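Probable spore coat polysaccharide biosynthesis protein E (Chromobacterium violaceum ATCC 12472, PDB 3G8R) probably acts as an N-acylneuraminate-9-phosphate synthase, a zinc-binding enzyme of the NeuB family built on a TIM barrel that is followed by an SAF domain. Local coordinates at residues E102-I107 with E129-S134; P210-V215 with A253-M258. All coordinates share one frame; numbering follows the deposited sequence.

From the N terminus the chain builds a closed barrel of eight parallel strands, and each contact joins two successive outer helices of that barrel. Contact 1 comes first: helix 101-109 runs into strand 114-117, and helix 125-132 returns beside it, so that 102-107 meets 129-134 across a loop of 21 residues. Contact 2 closes a longer loop later on, bringing 253-258 back to 210-215 after strand 221-225, the last of the barrel. The two loops are in series and neither nest nor cross. Their centres lie about 35 Å apart, one contact partly polar, the other wholly apolar between the helices that follow the last two barrel strands, at the subunit interface.

Contact 1: residues E102-I107 with E129-S134; sequences ESVDLI and ERIARS
A salt bridge beside an apolar contact joins V104 and D105 of helix 101-109 to R130 and I131 near the end of helix 125-132, on the outer layer of the barrel. The bond runs from D105 OD1 to R130 NH1 at 2.8 Å. The carboxylate lies at the edge of the guanidinium, near its plane, but the two planes are turned 51° apart and D105 OD2 stays 4.2 Å from R130 NH1, so a single oxygen makes the bridge. An exposed acid suits this solvent-facing rim, where it can pair with the arginine. Arginine has the length to bend: the turns at chi2 (-92°) and chi3 bring its chain round, so that the flat end group lies against V104. There CG1 of V104 sits over the centre of one guanidinium face, 3.3 Å from R130 CZ, a close approach that lets a methyl group cover the weakly hydrated face while the N-H edge pairs with the acid. These helices flank strand 114-117 in a TIM barrel, each following its own strand in the repeating beta-alpha order. Deeper in, V104 CG2 meets I131 CG1 at 3.9 Å, the side chains crossing at about a right angle. With CG1 anti to the backbone N (chi1 175°), V104 turns one methyl to arginine and the other to isoleucine, a division that a beta-branched residue makes possible. I131 also packs on I115 and I117 of strand 114-117, and V104 on P98 of strand 93-98, so both apolar residues bridge helix and barrel wall. E108 makes a long, weak ion pair with NH2 of R130 and is hydrogen-bonded through OE1 to S134 OG, which ties the loop after helix 125-132 to helix 101-109.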
# COMPACT_ATOMS: atom_id res chain seq x y z
N GLU A 102 27.01 7.96 -27.15
CA GLU A 102 26.93 7.21 -28.40
C GLU A 102 25.82 6.16 -28.38
O GLU A 102 25.30 5.81 -29.44
CB GLU A 102 28.27 6.56 -28.78
CG GLU A 102 28.29 5.91 -30.18
CD GLU A 102 29.71 5.62 -30.72
OE1 GLU A 102 29.83 4.88 -31.73
OE2 GLU A 102 30.69 6.13 -30.12
N SER A 103 25.46 5.66 -27.20
CA SER A 103 24.41 4.65 -27.12
C SER A 103 23.03 5.29 -27.27
O SER A 103 22.10 4.67 -27.76
CB SER A 103 24.52 3.81 -25.85
OG SER A 103 25.78 3.17 -25.79
N VAL A 104 22.92 6.54 -26.85
CA VAL A 104 21.72 7.30 -27.15
C VAL A 104 21.54 7.40 -28.67
O VAL A 104 20.44 7.17 -29.19
CB VAL A 104 21.75 8.73 -26.55
CG1 VAL A 104 20.51 9.53 -26.99
CG2 VAL A 104 21.86 8.69 -25.03
N ASP A 105 22.62 7.75 -29.38
CA ASP A 105 22.59 7.88 -30.82
C ASP A 105 22.01 6.61 -31.38
O ASP A 105 21.07 6.63 -32.19
CB ASP A 105 23.99 8.09 -31.37
CG ASP A 105 24.48 9.51 -31.19
OD1 ASP A 105 23.71 10.44 -31.51
OD2 ASP A 105 25.64 9.70 -30.75
N LEU A 106 22.57 5.51 -30.90
CA LEU A 106 22.20 4.20 -31.33
C LEU A 106 20.72 3.91 -31.02
O LEU A 106 19.98 3.43 -31.90
CB LEU A 106 23.08 3.18 -30.63
CG LEU A 106 23.68 2.03 -31.43
CD1 LEU A 106 23.98 0.83 -30.50
CD2 LEU A 106 22.79 1.61 -32.61
N ILE A 107 20.29 4.20 -29.79
CA ILE A 107 18.88 4.04 -29.45
C ILE A 107 17.99 4.69 -30.49
O ILE A 107 16.97 4.12 -30.84
CB ILE A 107 18.55 4.60 -28.05
CG1 ILE A 107 18.80 3.54 -26.95
CG2 ILE A 107 17.09 5.09 -27.98
CD1 ILE A 107 18.99 4.15 -25.57
N GLU A 129 22.44 15.42 -20.43
CA GLU A 129 22.39 16.42 -21.49
C GLU A 129 22.09 15.73 -22.81
O GLU A 129 21.17 16.14 -23.51
CB GLU A 129 23.69 17.22 -21.57
CG GLU A 129 23.83 18.31 -20.49
CD GLU A 129 25.29 18.80 -20.27
OE1 GLU A 129 26.22 17.95 -20.22
OE2 GLU A 129 25.50 20.03 -20.12
N ARG A 130 22.81 14.65 -23.13
CA ARG A 130 22.57 13.93 -24.39
C ARG A 130 21.18 13.40 -24.50
O ARG A 130 20.64 13.37 -25.62
CB ARG A 130 23.55 12.79 -24.67
CG ARG A 130 24.23 12.97 -26.05
CD ARG A 130 23.58 12.30 -27.29
NE ARG A 130 22.21 12.70 -27.60
CZ ARG A 130 21.49 12.23 -28.62
NH1 ARG A 130 22.01 11.36 -29.49
NH2 ARG A 130 20.23 12.62 -28.78
N ILE A 131 20.60 12.97 -23.38
CA ILE A 131 19.25 12.39 -23.36
C ILE A 131 18.20 13.48 -23.53
O ILE A 131 17.21 13.31 -24.23
CB ILE A 131 19.01 11.60 -22.07
CG1 ILE A 131 19.87 10.33 -22.05
CG2 ILE A 131 17.55 11.28 -21.92
CD1 ILE A 131 19.89 9.54 -20.73
N ALA A 132 18.44 14.59 -22.85
CA ALA A 132 17.52 15.73 -22.89
C ALA A 132 17.32 16.22 -24.31
O ALA A 132 16.24 16.58 -24.68
CB ALA A 132 18.04 16.85 -22.03
N ARG A 133 18.38 16.23 -25.11
CA ARG A 133 18.23 16.67 -26.47
C ARG A 133 17.58 15.59 -27.34
O ARG A 133 17.62 15.66 -28.55
CB ARG A 133 19.54 17.24 -27.04
CG ARG A 133 20.59 16.27 -27.52
CD ARG A 133 21.68 17.03 -28.33
NE ARG A 133 22.66 17.68 -27.44
CZ ARG A 133 23.91 17.24 -27.24
NH1 ARG A 133 24.36 16.15 -27.87
NH2 ARG A 133 24.72 17.89 -26.41
N SER A 134 16.96 14.60 -26.71
CA SER A 134 16.26 13.55 -27.44
C SER A 134 14.79 13.89 -27.35
O SER A 134 14.44 14.88 -26.71
CB SER A 134 16.53 12.20 -26.78
OG SER A 134 16.36 11.15 -27.71

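Contact 2: residues P210-V215 with A253-M258; sequences PIMLAV and ARALAM
M212 and A255 meet where segments 210-215 and 253-258 come nearest, 5.3 Å from M212 CA to A255 CA. The CB of A255 touches CB of M212 at 3.8 Å and lies 3.9 Å from M212 CA; alanine suits this place because a single methyl lets the backbones come so near. One turn on from M212, V215 CG1 meets CD2 of L256, the residue after A255, at 3.7 Å, the side chains crossing at about a right angle. The side chain of V215 leaves its backbone toward the other helix, and with CG1 anti to the backbone N (chi1 170°) that methyl reaches the leucine, whose terminal methyl extends far enough to meet it. M212, deposited as selenomethionine, carries on past A255 in an extended chain. The two helices follow the last two strands of the TIM barrel and pack side by side on its outside, with a purely apolar junction between the segments. Next to this lies a second layer: I211 packs against W248, A251 and A252 of helix 242-259, while V215 also touches L259, and I211, A214 and V215 all rest on F222 of strand 221-225. Beyond this lies the second subunit: P210 packs on its M258, L213 on its M212, and R254 NH2 forms a salt bridge with D177 OD2 of that neighbouring chain.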
# COMPACT_ATOMS: atom_id res chain seq x y z
N PRO A 210 5.92 -8.08 -2.73
CA PRO A 210 6.43 -6.72 -2.95
C PRO A 210 5.67 -5.99 -4.02
O PRO A 210 5.38 -4.82 -3.85
CB PRO A 210 7.88 -6.93 -3.37
CG PRO A 210 8.30 -8.16 -2.73
CD PRO A 210 7.02 -9.06 -2.68
N ILE A 211 5.32 -6.66 -5.10
CA ILE A 211 4.51 -6.05 -6.15
C ILE A 211 3.14 -5.59 -5.65
O ILE A 211 2.69 -4.50 -5.95
CB ILE A 211 4.43 -6.98 -7.39
CG1 ILE A 211 4.03 -6.16 -8.60
CG2 ILE A 211 3.55 -8.23 -7.16
CD1 ILE A 211 4.83 -4.87 -8.74
N MSE A 212 2.49 -6.40 -4.84
CA MSE A 212 1.20 -5.97 -4.35
C MSE A 212 1.40 -4.71 -3.50
O MSE A 212 0.76 -3.66 -3.71
CB MSE A 212 0.56 -7.09 -3.54
CG MSE A 212 0.67 -8.49 -4.13
SE MSE A 212 -0.61 -9.48 -3.40
CE MSE A 212 0.15 -11.08 -3.56
N LEU A 213 2.33 -4.79 -2.56
CA LEU A 213 2.69 -3.63 -1.75
C LEU A 213 3.01 -2.43 -2.64
O LEU A 213 2.72 -1.29 -2.28
CB LEU A 213 3.88 -3.99 -0.91
CG LEU A 213 3.57 -4.34 0.53
CD1 LEU A 213 2.39 -5.22 0.69
CD2 LEU A 213 4.80 -4.96 1.14
N ALA A 214 3.57 -2.71 -3.81
CA ALA A 214 4.05 -1.66 -4.67
C ALA A 214 2.86 -1.01 -5.35
O ALA A 214 2.76 0.20 -5.42
CB ALA A 214 5.03 -2.22 -5.70
N VAL A 215 1.95 -1.84 -5.83
CA VAL A 215 0.78 -1.32 -6.50
C VAL A 215 -0.00 -0.48 -5.54
O VAL A 215 -0.53 0.58 -5.90
CB VAL A 215 -0.09 -2.44 -6.94
CG1 VAL A 215 -1.42 -1.89 -7.42
CG2 VAL A 215 0.62 -3.19 -8.03
N ALA A 253 -2.32 -8.58 -10.57
CA ALA A 253 -3.69 -8.79 -10.97
C ALA A 253 -4.62 -8.90 -9.78
O ALA A 253 -5.67 -8.23 -9.71
CB ALA A 253 -3.78 -10.05 -11.77
N ARG A 254 -4.22 -9.76 -8.84
CA ARG A 254 -4.95 -9.95 -7.60
C ARG A 254 -5.04 -8.67 -6.75
O ARG A 254 -6.11 -8.32 -6.27
CB ARG A 254 -4.30 -11.09 -6.82
CG ARG A 254 -5.10 -11.57 -5.65
CD ARG A 254 -4.50 -12.82 -5.02
NE ARG A 254 -5.09 -13.07 -3.69
CZ ARG A 254 -6.34 -13.49 -3.49
NH1 ARG A 254 -7.16 -13.76 -4.52
NH2 ARG A 254 -6.80 -13.65 -2.27
N ALA A 255 -3.92 -7.99 -6.57
CA ALA A 255 -3.85 -6.80 -5.75
C ALA A 255 -4.77 -5.71 -6.30
O ALA A 255 -5.37 -4.98 -5.53
CB ALA A 255 -2.43 -6.28 -5.73
N LEU A 256 -4.90 -5.64 -7.62
CA LEU A 256 -5.77 -4.64 -8.19
C LEU A 256 -7.20 -4.96 -7.85
O LEU A 256 -7.98 -4.06 -7.54
CB LEU A 256 -5.58 -4.55 -9.70
CG LEU A 256 -4.20 -4.01 -10.08
CD1 LEU A 256 -3.85 -4.40 -11.47
CD2 LEU A 256 -4.07 -2.52 -9.87
N ALA A 257 -7.56 -6.24 -7.88
CA ALA A 257 -8.94 -6.62 -7.65
C ALA A 257 -9.27 -6.33 -6.21
O ALA A 257 -10.31 -5.73 -5.90
CB ALA A 257 -9.14 -8.08 -7.94
N MSE A 258 -8.40 -6.81 -5.33
CA MSE A 258 -8.56 -6.59 -3.91
C MSE A 258 -8.59 -5.09 -3.61
O MSE A 258 -9.13 -4.69 -2.61
CB MSE A 258 -7.40 -7.23 -3.14
CG MSE A 258 -7.57 -8.66 -2.73
SE MSE A 258 -6.10 -9.29 -1.91
CE MSE A 258 -6.97 -10.68 -1.33